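Local coordinates for protein PKS (Streptomyces albus, PDB 4OQJ) that probably catalyses decarboxylative chain-extending condensation of acyl units carried on acyl carrier proteins, as a ketosynthase in assembly of the antibiotic oxazolomycin, at residues A[24-32]-A[378-386]; A[195-203]-A[213-221]. All coordinates share one frame; numbering follows the deposited sequence.

Interaction 1: residues A[24-32]-A[378-386]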
ATOM      1  N   ALA A  24     -13.167  -8.469  12.231  1.00 13.84           N
ATOM      2  CA  ALA A  24     -13.588  -9.832  11.931  1.00 13.75           C
ATOM      3  C   ALA A  24     -13.060 -10.318  10.586  1.00 14.05           C
ATOM      4  O   ALA A  24     -13.040  -9.570   9.608  1.00 15.83           O
ATOM      5  CB  ALA A  24     -15.097  -9.930  11.942  1.00 17.24           C
ATOM      6  N   VAL A  25     -12.628 -11.574  10.545  1.00 12.23           N
ATOM      7  CA  VAL A  25     -12.433 -12.277   9.287  1.00 11.48           C
ATOM      8  C   VAL A  25     -13.747 -12.957   8.943  1.00 14.42           C
ATOM      9  O   VAL A  25     -14.137 -13.901   9.630  1.00 17.16           O
ATOM     10  CB  VAL A  25     -11.320 -13.313   9.382  1.00 14.47           C
ATOM     11  CG1 VAL A  25     -11.135 -14.018   8.055  1.00 13.41           C
ATOM     12  CG2 VAL A  25     -10.019 -12.643   9.826  1.00 14.08           C
ATOM     13  N   ILE A  26     -14.443 -12.482   7.910  1.00 14.06           N
ATOM     14  CA  ILE A  26     -15.782 -12.992   7.631  1.00 15.20           C
ATOM     15  C   ILE A  26     -15.821 -13.915   6.437  1.00 13.64           C
ATOM     16  O   ILE A  26     -16.860 -14.486   6.133  1.00 13.62           O
ATOM     17  CB  ILE A  26     -16.788 -11.869   7.405  1.00 15.31           C
ATOM     18  CG1 ILE A  26     -16.396 -10.997   6.205  1.00 13.66           C
ATOM     19  CG2 ILE A  26     -16.940 -11.035   8.682  1.00 16.26           C
ATOM     20  CD1 ILE A  26     -17.505 -10.030   5.809  1.00 18.57           C
ATOM     21  N   GLY A  27     -14.692 -14.075   5.766  1.00 13.85           N
ATOM     22  CA  GLY A  27     -14.596 -15.013   4.667  1.00 16.51           C
ATOM     23  C   GLY A  27     -13.137 -15.205   4.310  1.00 16.14           C
ATOM     24  O   GLY A  27     -12.293 -14.422   4.735  1.00 14.14           O
ATOM     25  N   LEU A  28     -12.834 -16.252   3.552  1.00 15.20           N
ATOM     26  CA  LEU A  28     -11.460 -16.500   3.138  1.00 16.56           C
ATOM     27  C   LEU A  28     -11.438 -17.568   2.077  1.00 14.20           C
ATOM     28  O   LEU A  28     -12.416 -18.285   1.888  1.00 17.57           O
ATOM     29  CB  LEU A  28     -10.570 -16.899   4.323  1.00 21.03           C
ATOM     30  CG  LEU A  28     -10.932 -18.117   5.189  1.00 26.63           C
ATOM     31  CD1 LEU A  28     -10.591 -19.419   4.505  1.00 35.84           C
ATOM     32  CD2 LEU A  28     -10.194 -18.028   6.517  1.00 26.26           C
ATOM     33  N   ALA A  29     -10.328 -17.637   1.354  1.00 12.31           N
ATOM     34  CA  ALA A  29     -10.162 -18.615   0.296  1.00 13.90           C
ATOM     35  C   ALA A  29      -8.681 -18.830   0.027  1.00 12.93           C
ATOM     36  O   ALA A  29      -7.851 -17.967   0.309  1.00 12.09           O
ATOM     37  CB  ALA A  29     -10.872 -18.165  -0.967  1.00 13.50           C
ATOM     38  N   CYS A  30      -8.361 -19.994  -0.524  1.00 10.80           N
ATOM     39  CA  CYS A  30      -6.981 -20.333  -0.783  1.00 12.83           C
ATOM     40  C   CYS A  30      -6.866 -21.471  -1.772  1.00 12.92           C
ATOM     41  O   CYS A  30      -7.666 -22.422  -1.778  1.00 14.21           O
ATOM     42  CB  CYS A  30      -6.267 -20.704   0.525  1.00 11.41           C
ATOM     43  SG  CYS A  30      -7.072 -22.063   1.439  1.00 17.63           S
ATOM     44  N   ARG A  31      -5.848 -21.360  -2.604  1.00 12.20           N
ATOM     45  CA  ARG A  31      -5.385 -22.448  -3.442  1.00 13.70           C
ATOM     46  C   ARG A  31      -3.895 -22.547  -3.179  1.00 14.21           C
ATOM     47  O   ARG A  31      -3.115 -21.680  -3.597  1.00 12.90           O
ATOM     48  CB  ARG A  31      -5.686 -22.182  -4.909  1.00 14.20           C
ATOM     49  CG  ARG A  31      -7.168 -21.858  -5.148  1.00 17.84           C
ATOM     50  CD  ARG A  31      -7.380 -21.095  -6.422  1.00 22.76           C
ATOM     51  NE  ARG A  31      -8.801 -21.050  -6.790  1.00 22.23           N
ATOM     52  CZ  ARG A  31      -9.238 -20.833  -8.022  1.00 19.87           C
ATOM     53  NH1 ARG A  31      -8.360 -20.626  -9.000  1.00 21.16           N
ATOM     54  NH2 ARG A  31     -10.549 -20.827  -8.277  1.00 18.44           N
ATOM     55  N   PHE A  32      -3.529 -23.581  -2.430  1.00 13.10           N
ATOM     56  CA  PHE A  32      -2.158 -23.825  -1.989  1.00 12.26           C
ATOM     57  C   PHE A  32      -1.752 -25.189  -2.546  1.00 13.42           C
ATOM     58  O   PHE A  32      -2.612 -25.939  -3.024  1.00 16.15           O
ATOM     59  CB  PHE A  32      -2.070 -23.809  -0.464  1.00 14.08           C
ATOM     60  CG  PHE A  32      -2.369 -22.469   0.172  1.00 12.09           C
ATOM     61  CD1 PHE A  32      -2.006 -21.277  -0.439  1.00 11.12           C
ATOM     62  CD2 PHE A  32      -2.992 -22.404   1.401  1.00 12.96           C
ATOM     63  CE1 PHE A  32      -2.281 -20.057   0.164  1.00 13.83           C
ATOM     64  CE2 PHE A  32      -3.272 -21.188   1.995  1.00 12.68           C
ATOM     65  CZ  PHE A  32      -2.894 -20.017   1.386  1.00 10.74           C
HETATM   66  N   MSE A 378      -0.254 -15.432   3.698  1.00 10.85           N
HETATM   67  CA  MSE A 378      -1.629 -15.946   3.580  1.00 11.77           C
HETATM   68  C   MSE A 378      -1.688 -17.392   4.059  1.00  8.82           C
HETATM   69  O   MSE A 378      -2.599 -17.782   4.778  1.00  7.84           O
HETATM   70  CB  MSE A 378      -2.145 -15.877   2.129  1.00 13.92           C
HETATM   71  CG  MSE A 378      -2.737 -14.535   1.689  1.00 21.30           C
HETATM   72 SE   MSE A 378      -4.277 -13.983   2.767  0.71 27.63          SE
HETATM   73  CE  MSE A 378      -3.247 -12.649   3.544  1.00  5.38           C
ATOM     74  N   ALA A 379      -0.711 -18.192   3.660  1.00  9.25           N
ATOM     75  CA  ALA A 379      -0.680 -19.578   4.093  1.00 10.41           C
ATOM     76  C   ALA A 379      -0.561 -19.634   5.627  1.00 14.38           C
ATOM     77  O   ALA A 379      -1.236 -20.428   6.286  1.00 14.08           O
ATOM     78  CB  ALA A 379       0.468 -20.325   3.422  1.00 12.74           C
ATOM     79  N   GLY A 380       0.246 -18.750   6.198  1.00 12.81           N
ATOM     80  CA  GLY A 380       0.432 -18.709   7.648  1.00 13.91           C
ATOM     81  C   GLY A 380      -0.803 -18.208   8.407  1.00 13.21           C
ATOM     82  O   GLY A 380      -1.189 -18.778   9.423  1.00 11.06           O
ATOM     83  N   LEU A 381      -1.417 -17.134   7.914  1.00 11.08           N
ATOM     84  CA  LEU A 381      -2.582 -16.547   8.569  1.00 11.36           C
ATOM     85  C   LEU A 381      -3.791 -17.475   8.466  1.00 12.01           C
ATOM     86  O   LEU A 381      -4.501 -17.697   9.455  1.00 13.84           O
ATOM     87  CB  LEU A 381      -2.905 -15.178   7.964  1.00 10.94           C
ATOM     88  CG  LEU A 381      -4.144 -14.438   8.495  1.00 15.41           C
ATOM     89  CD1 LEU A 381      -4.106 -14.280  10.009  1.00 18.33           C
ATOM     90  CD2 LEU A 381      -4.254 -13.081   7.826  1.00 17.04           C
ATOM     91  N   ILE A 382      -4.013 -18.038   7.280  1.00 10.16           N
ATOM     92  CA  ILE A 382      -5.166 -18.895   7.082  1.00 11.40           C
ATOM     93  C   ILE A 382      -5.012 -20.180   7.885  1.00 11.23           C
ATOM     94  O   ILE A 382      -5.987 -20.637   8.439  1.00 11.62           O
ATOM     95  CB  ILE A 382      -5.419 -19.186   5.588  1.00 11.06           C
ATOM     96  CG1 ILE A 382      -5.935 -17.904   4.924  1.00 11.39           C
ATOM     97  CG2 ILE A 382      -6.475 -20.292   5.419  1.00 14.69           C
ATOM     98  CD1 ILE A 382      -6.055 -17.956   3.413  1.00 10.14           C
ATOM     99  N   LYS A 383      -3.804 -20.735   8.009  1.00 12.24           N
ATOM    100  CA  LYS A 383      -3.615 -21.900   8.876  1.00 13.18           C
ATOM    101  C   LYS A 383      -4.040 -21.547  10.285  1.00 16.28           C
ATOM    102  O   LYS A 383      -4.715 -22.322  10.951  1.00 17.05           O
ATOM    103  CB  LYS A 383      -2.150 -22.383   8.884  1.00 12.77           C
ATOM    104  CG  LYS A 383      -1.730 -23.176  10.140  1.00 13.46           C
ATOM    105  CD  LYS A 383      -0.228 -23.491  10.130  1.00 16.37           C
ATOM    106  CE  LYS A 383       0.207 -24.187  11.423  1.00 17.26           C
ATOM    107  NZ  LYS A 383       1.653 -24.413  11.388  1.00 15.62           N
ATOM    108  N   THR A 384      -3.625 -20.371  10.740  1.00 13.43           N
ATOM    109  CA  THR A 384      -3.855 -19.964  12.122  1.00 14.54           C
ATOM    110  C   THR A 384      -5.342 -19.703  12.346  1.00 15.53           C
ATOM    111  O   THR A 384      -5.891 -20.049  13.387  1.00 16.55           O
ATOM    112  CB  THR A 384      -3.005 -18.700  12.469  1.00 17.98           C
ATOM    113  OG1 THR A 384      -1.612 -19.010  12.302  1.00 16.96           O
ATOM    114  CG2 THR A 384      -3.247 -18.240  13.889  1.00 16.12           C
ATOM    115  N   ILE A 385      -6.003 -19.118  11.360  1.00 14.46           N
ATOM    116  CA  ILE A 385      -7.451 -18.910  11.446  1.00 15.66           C
ATOM    117  C   ILE A 385      -8.200 -20.244  11.565  1.00 15.43           C
ATOM    118  O   ILE A 385      -9.118 -20.369  12.367  1.00 17.47           O
ATOM    119  CB  ILE A 385      -7.974 -18.125  10.226  1.00 14.85           C
ATOM    120  CG1 ILE A 385      -7.500 -16.676  10.302  1.00 15.38           C
ATOM    121  CG2 ILE A 385      -9.505 -18.175  10.154  1.00 15.25           C
ATOM    122  CD1 ILE A 385      -7.693 -15.891   9.013  1.00 14.61           C
ATOM    123  N   LEU A 386      -7.808 -21.243  10.780  1.00 15.52           N
ATOM    124  CA  LEU A 386      -8.488 -22.539  10.821  1.00 18.25           C
ATOM    125  C   LEU A 386      -8.266 -23.253  12.157  1.00 20.73           C
ATOM    126  O   LEU A 386      -9.193 -23.857  12.706  1.00 18.40           O
ATOM    127  CB  LEU A 386      -8.020 -23.423   9.662  1.00 16.32           C
ATOM    128  CG  LEU A 386      -8.452 -22.905   8.278  1.00 15.71           C
ATOM    129  CD1 LEU A 386      -7.726 -23.635   7.164  1.00 17.14           C
ATOM    130  CD2 LEU A 386      -9.964 -23.055   8.092  1.00 18.16           C
TER
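V25 and L28 on the strand reach I385 on the helix tip to tip, L28 CD2 lying 3.7 Å from I385 CG2 and V25 CG1 4.0 Å from I385 CD1. One turn earlier on the helix, I382 has its CG1 anti to the carbonyl carbon (chi1 -71°), and the extended branch carries CD1 across to C30 CB at 4.0 Å and to A29 O at 3.6 Å.

Beyond this aliphatic group the contact turns aromatic. The F32 ring sets one face under A379, whose CB is 4.2 Å from the ring centroid and 19° off its normal, a CH-pi contact displaced toward the rim. F32 CZ, 3.5 Å from A379 CA, lies against the helix backbone. C30 CB lies over the opposite face, so the ring is held between the end of the preceding strand and the helix, while F41 meets it edge-to-face.

Polar groups look elsewhere. T384 OG1 bonds to G380 O at 2.9 Å, from the opposite face of that carbonyl to T384 N; K383 makes a salt bridge with E327, and R31 with E112 and E116.

In the thiolase fold helix 376-390 belongs to the central helical layer and packs on strand 23-31; segments 378-386 and 24-31 cross at -126° with their axes 9.9 Å apart. With no hydrogen bond across it and every touching residue buried, the contact is consistent with association through apolar surface and van der Waals packing.

Interaction 2: residues A[195-203]-A[213-221]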
ATOM      1  N   THR A 195       4.537  -9.493   1.950  1.00 10.15           N
ATOM      2  CA  THR A 195       3.422  -8.851   1.251  1.00  8.60           C
ATOM      3  C   THR A 195       2.044  -9.168   1.828  1.00  9.62           C
ATOM      4  O   THR A 195       1.226  -8.272   2.003  1.00 10.00           O
ATOM      5  CB  THR A 195       3.416  -9.250  -0.250  1.00  9.51           C
ATOM      6  OG1 THR A 195       4.574  -8.696  -0.894  1.00  8.89           O
ATOM      7  CG2 THR A 195       2.156  -8.767  -0.948  1.00  7.74           C
ATOM      8  N   SER A 196       1.778 -10.441   2.119  1.00  9.70           N
ATOM      9  CA  SER A 196       0.456 -10.842   2.586  1.00  9.17           C
ATOM     10  C   SER A 196      -0.004 -10.122   3.824  1.00  8.26           C
ATOM     11  O   SER A 196      -1.149  -9.666   3.887  1.00  8.42           O
ATOM     12  CB  SER A 196       0.413 -12.355   2.888  1.00 12.78           C
ATOM     13  OG  SER A 196       0.411 -13.121   1.706  1.00 11.14           O
ATOM     14  N   LEU A 197       0.838 -10.101   4.849  1.00  8.50           N
ATOM     15  CA  LEU A 197       0.442  -9.490   6.115  1.00  9.89           C
ATOM     16  C   LEU A 197       0.495  -7.970   6.078  1.00  8.95           C
ATOM     17  O   LEU A 197      -0.264  -7.313   6.776  1.00 10.90           O
ATOM     18  CB  LEU A 197       1.310 -10.027   7.241  1.00 10.48           C
ATOM     19  CG  LEU A 197       1.240 -11.548   7.454  1.00 13.46           C
ATOM     20  CD1 LEU A 197       1.978 -11.927   8.742  1.00 16.07           C
ATOM     21  CD2 LEU A 197      -0.206 -12.082   7.473  1.00 13.84           C
ATOM     22  N   VAL A 198       1.368  -7.401   5.257  1.00  7.68           N
ATOM     23  CA  VAL A 198       1.325  -5.959   5.010  1.00  7.80           C
ATOM     24  C   VAL A 198      -0.013  -5.582   4.360  1.00  8.44           C
ATOM     25  O   VAL A 198      -0.631  -4.594   4.749  1.00  9.73           O
ATOM     26  CB  VAL A 198       2.511  -5.495   4.137  1.00  9.00           C
ATOM     27  CG1 VAL A 198       2.396  -4.015   3.784  1.00 12.10           C
ATOM     28  CG2 VAL A 198       3.837  -5.756   4.863  1.00  8.66           C
ATOM     29  N   ALA A 199      -0.492  -6.381   3.405  1.00 10.15           N
ATOM     30  CA  ALA A 199      -1.774  -6.094   2.778  1.00 10.51           C
ATOM     31  C   ALA A 199      -2.872  -6.157   3.836  1.00  9.53           C
ATOM     32  O   ALA A 199      -3.766  -5.301   3.876  1.00 11.55           O
ATOM     33  CB  ALA A 199      -2.057  -7.069   1.648  1.00  8.20           C
ATOM     34  N   VAL A 200      -2.793  -7.167   4.709  1.00  9.56           N
ATOM     35  CA  VAL A 200      -3.747  -7.287   5.806  1.00 10.52           C
ATOM     36  C   VAL A 200      -3.666  -6.045   6.698  1.00 10.78           C
ATOM     37  O   VAL A 200      -4.686  -5.480   7.092  1.00  9.49           O
ATOM     38  CB  VAL A 200      -3.494  -8.571   6.637  1.00 10.82           C
ATOM     39  CG1 VAL A 200      -4.264  -8.546   7.953  1.00 12.45           C
ATOM     40  CG2 VAL A 200      -3.904  -9.810   5.839  1.00  9.35           C
ATOM     41  N   HIS A 201      -2.448  -5.617   7.019  1.00 10.76           N
ATOM     42  CA  HIS A 201      -2.271  -4.437   7.858  1.00 11.48           C
ATOM     43  C   HIS A 201      -2.922  -3.206   7.232  1.00 10.74           C
ATOM     44  O   HIS A 201      -3.655  -2.462   7.904  1.00  8.83           O
ATOM     45  CB  HIS A 201      -0.796  -4.195   8.094  1.00 11.37           C
ATOM     46  CG  HIS A 201      -0.492  -2.899   8.765  1.00 10.97           C
ATOM     47  ND1 HIS A 201      -0.580  -2.732  10.127  1.00 12.58           N
ATOM     48  CD2 HIS A 201      -0.058  -1.723   8.259  1.00 10.78           C
ATOM     49  CE1 HIS A 201      -0.207  -1.499  10.437  1.00 15.00           C
ATOM     50  NE2 HIS A 201       0.114  -0.866   9.325  1.00 14.35           N
ATOM     51  N   LEU A 202      -2.687  -2.987   5.940  1.00 11.87           N
ATOM     52  CA  LEU A 202      -3.231  -1.785   5.306  1.00 14.93           C
ATOM     53  C   LEU A 202      -4.755  -1.874   5.161  1.00 12.22           C
ATOM     54  O   LEU A 202      -5.446  -0.862   5.297  1.00  9.18           O
ATOM     55  CB  LEU A 202      -2.578  -1.537   3.948  1.00 13.31           C
ATOM     56  CG  LEU A 202      -1.079  -1.216   4.021  1.00 13.62           C
ATOM     57  CD1 LEU A 202      -0.494  -1.168   2.621  1.00 17.93           C
ATOM     58  CD2 LEU A 202      -0.823   0.093   4.771  1.00 11.51           C
ATOM     59  N   ALA A 203      -5.270  -3.072   4.911  1.00 11.67           N
ATOM     60  CA  ALA A 203      -6.721  -3.279   4.873  1.00 12.22           C
ATOM     61  C   ALA A 203      -7.360  -2.903   6.215  1.00 13.74           C
ATOM     62  O   ALA A 203      -8.377  -2.200   6.259  1.00 13.73           O
ATOM     63  CB  ALA A 203      -7.037  -4.702   4.523  1.00 11.61           C
ATOM     64  N   THR A 213     -16.054  -0.296   4.195  1.00 15.19           N
ATOM     65  CA  THR A 213     -16.781  -1.036   5.238  1.00 16.73           C
ATOM     66  C   THR A 213     -16.388  -2.514   5.237  1.00 17.25           C
ATOM     67  O   THR A 213     -16.557  -3.208   6.238  1.00 19.33           O
ATOM     68  CB  THR A 213     -18.308  -0.881   5.072  1.00 19.35           C
ATOM     69  OG1 THR A 213     -18.748  -1.493   3.855  1.00 21.50           O
ATOM     70  CG2 THR A 213     -18.686   0.604   5.050  1.00 21.42           C
HETATM   71  N   MSE A 214     -15.839  -2.981   4.121  1.00 13.53           N
HETATM   72  CA  MSE A 214     -15.232  -4.306   4.032  1.00 14.05           C
HETATM   73  C   MSE A 214     -13.973  -4.199   3.207  1.00 13.54           C
HETATM   74  O   MSE A 214     -13.827  -3.264   2.426  1.00 13.07           O
HETATM   75  CB  MSE A 214     -16.178  -5.324   3.383  1.00 18.84           C
HETATM   76  CG  MSE A 214     -17.319  -5.810   4.242  1.00 28.95           C
HETATM   77 SE   MSE A 214     -18.680  -6.727   3.146  0.59 23.35          SE
HETATM   78  CE  MSE A 214     -17.554  -7.838   2.079  1.00 10.21           C
ATOM     79  N   ALA A 215     -13.066  -5.158   3.355  1.00 12.87           N
ATOM     80  CA  ALA A 215     -11.839  -5.138   2.565  1.00 14.35           C
ATOM     81  C   ALA A 215     -11.328  -6.542   2.302  1.00 14.69           C
ATOM     82  O   ALA A 215     -11.373  -7.394   3.189  1.00 16.62           O
ATOM     83  CB  ALA A 215     -10.770  -4.312   3.278  1.00 14.42           C
ATOM     84  N   LEU A 216     -10.867  -6.784   1.078  1.00 12.22           N
ATOM     85  CA  LEU A 216     -10.078  -7.976   0.788  1.00 11.92           C
ATOM     86  C   LEU A 216      -8.601  -7.700   0.971  1.00 12.97           C
ATOM     87  O   LEU A 216      -8.114  -6.608   0.658  1.00 12.74           O
ATOM     88  CB  LEU A 216     -10.308  -8.477  -0.635  1.00 12.86           C
ATOM     89  CG  LEU A 216     -11.484  -9.427  -0.798  1.00 26.04           C
ATOM     90  CD1 LEU A 216     -12.763  -8.638  -0.936  1.00 35.28           C
ATOM     91  CD2 LEU A 216     -11.272 -10.333  -1.972  1.00 27.52           C
ATOM     92  N   ALA A 217      -7.888  -8.704   1.460  1.00  9.72           N
ATOM     93  CA  ALA A 217      -6.437  -8.667   1.525  1.00  8.60           C
ATOM     94  C   ALA A 217      -5.931 -10.018   1.076  1.00 12.66           C
ATOM     95  O   ALA A 217      -6.448 -11.050   1.501  1.00 13.41           O
ATOM     96  CB  ALA A 217      -5.951  -8.342   2.935  1.00 11.73           C
ATOM     97  N   GLY A 218      -4.917 -10.035   0.224  1.00 10.29           N
ATOM     98  CA  GLY A 218      -4.433 -11.301  -0.287  1.00 13.90           C
ATOM     99  C   GLY A 218      -3.213 -11.174  -1.169  1.00 11.97           C
ATOM    100  O   GLY A 218      -2.673 -10.093  -1.344  1.00 10.04           O
ATOM    101  N   ALA A 219      -2.782 -12.293  -1.729  1.00 11.18           N
ATOM    102  CA  ALA A 219      -1.571 -12.323  -2.514  1.00  8.90           C
ATOM    103  C   ALA A 219      -1.530 -13.599  -3.319  1.00 10.40           C
ATOM    104  O   ALA A 219      -2.175 -14.582  -2.953  1.00 10.42           O
ATOM    105  CB  ALA A 219      -0.360 -12.209  -1.619  1.00  9.02           C
ATOM    106  N   ALA A 220      -0.786 -13.579  -4.422  1.00  9.56           N
ATOM    107  CA  ALA A 220      -0.581 -14.776  -5.256  1.00  8.45           C
ATOM    108  C   ALA A 220       0.874 -14.857  -5.636  1.00  9.72           C
ATOM    109  O   ALA A 220       1.476 -13.847  -5.948  1.00 11.06           O
ATOM    110  CB  ALA A 220      -1.425 -14.722  -6.508  1.00 10.11           C
ATOM    111  N   HIS A 221       1.435 -16.052  -5.624  1.00  8.13           N
ATOM    112  CA  HIS A 221       2.793 -16.265  -6.130  1.00  9.44           C
ATOM    113  C   HIS A 221       2.787 -17.534  -6.960  1.00 10.67           C
ATOM    114  O   HIS A 221       2.545 -18.628  -6.437  1.00 12.34           O
ATOM    115  CB  HIS A 221       3.821 -16.396  -5.014  1.00  9.74           C
ATOM    116  CG  HIS A 221       5.167 -16.840  -5.494  1.00 14.82           C
ATOM    117  ND1 HIS A 221       5.609 -18.142  -5.380  1.00 16.92           N
ATOM    118  CD2 HIS A 221       6.162 -16.159  -6.111  1.00 20.21           C
ATOM    119  CE1 HIS A 221       6.822 -18.239  -5.901  1.00 20.90           C
ATOM    120  NE2 HIS A 221       7.180 -17.051  -6.348  1.00 20.85           N
TER
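A217 presses its methyl directly onto the helix backbone: its CB lies 3.8 Å from V200 CA, and V200 CG2 stands at the same distance from it. V200 offers that branch because CG2 is placed beside the backbone N (chi1 167° for CG1). One turn on, A203 CB touches two strand methyls, A215 CB at 4.0 Å and A217 CB at 4.1 Å. At the other end A219 CB abuts S196 OG at 3.5 Å, a contact without a hydrogen bond, and T195 CG2 lies 4.3 Å from the same methyl.

Small residues permit this closeness. The strand meets the helix with A215, A217 and A219, separated by residues such as G218 that direct no side chain to it, and the axes approach to 6.9 Å while running nearly antiparallel at 169°. The geometry belongs to a right-handed beta-alpha-beta crossover, in which helix 195-209 leads from strand 186-190 to strand 214-221, with parallel strand 132-138 between them. In ketosynthases the nucleophilic cysteine lies at the N-terminal end of the corresponding helix, deep in the thiolase fold.

Farther out, hydrogen bonds fix the helix. S196 OG is engaged by T374 O, and T195 OG1 pairs with A192 O and T191 N, tying the first turn to the loop before it. H201 ND1 bonds T285 OG1, while its NE2 reaches OD2 of D211 of the second subunit. Y135 touches L202 and A203, and its counterpart in the second subunit packs on L202 as well.

How the interactions relate
Interactions 1 and 2 have centres 11 Å apart and meet through the two buried helices, 378-386 and 195-203. M378 CE lies 3.7 Å from V200 CG2, L381 CD2 3.8 Å from that same branch, and M378 N comes within 3.1 Å of S196 OG. The selenium of M378 approaches A217 O, at 3.9 Å, bringing a helix residue of interaction 1 to the strand of interaction 2. Strands 23-31 and 214-221 flank strand 259-267 in one sheet, so the paired helices lie over neighbouring parts of it. In related ketosynthases the nucleophile begins the helix matching 195-209, so its S196 end probably lies near the catalytic centre; the potassium ligands S292 and K294 belong to neither contact.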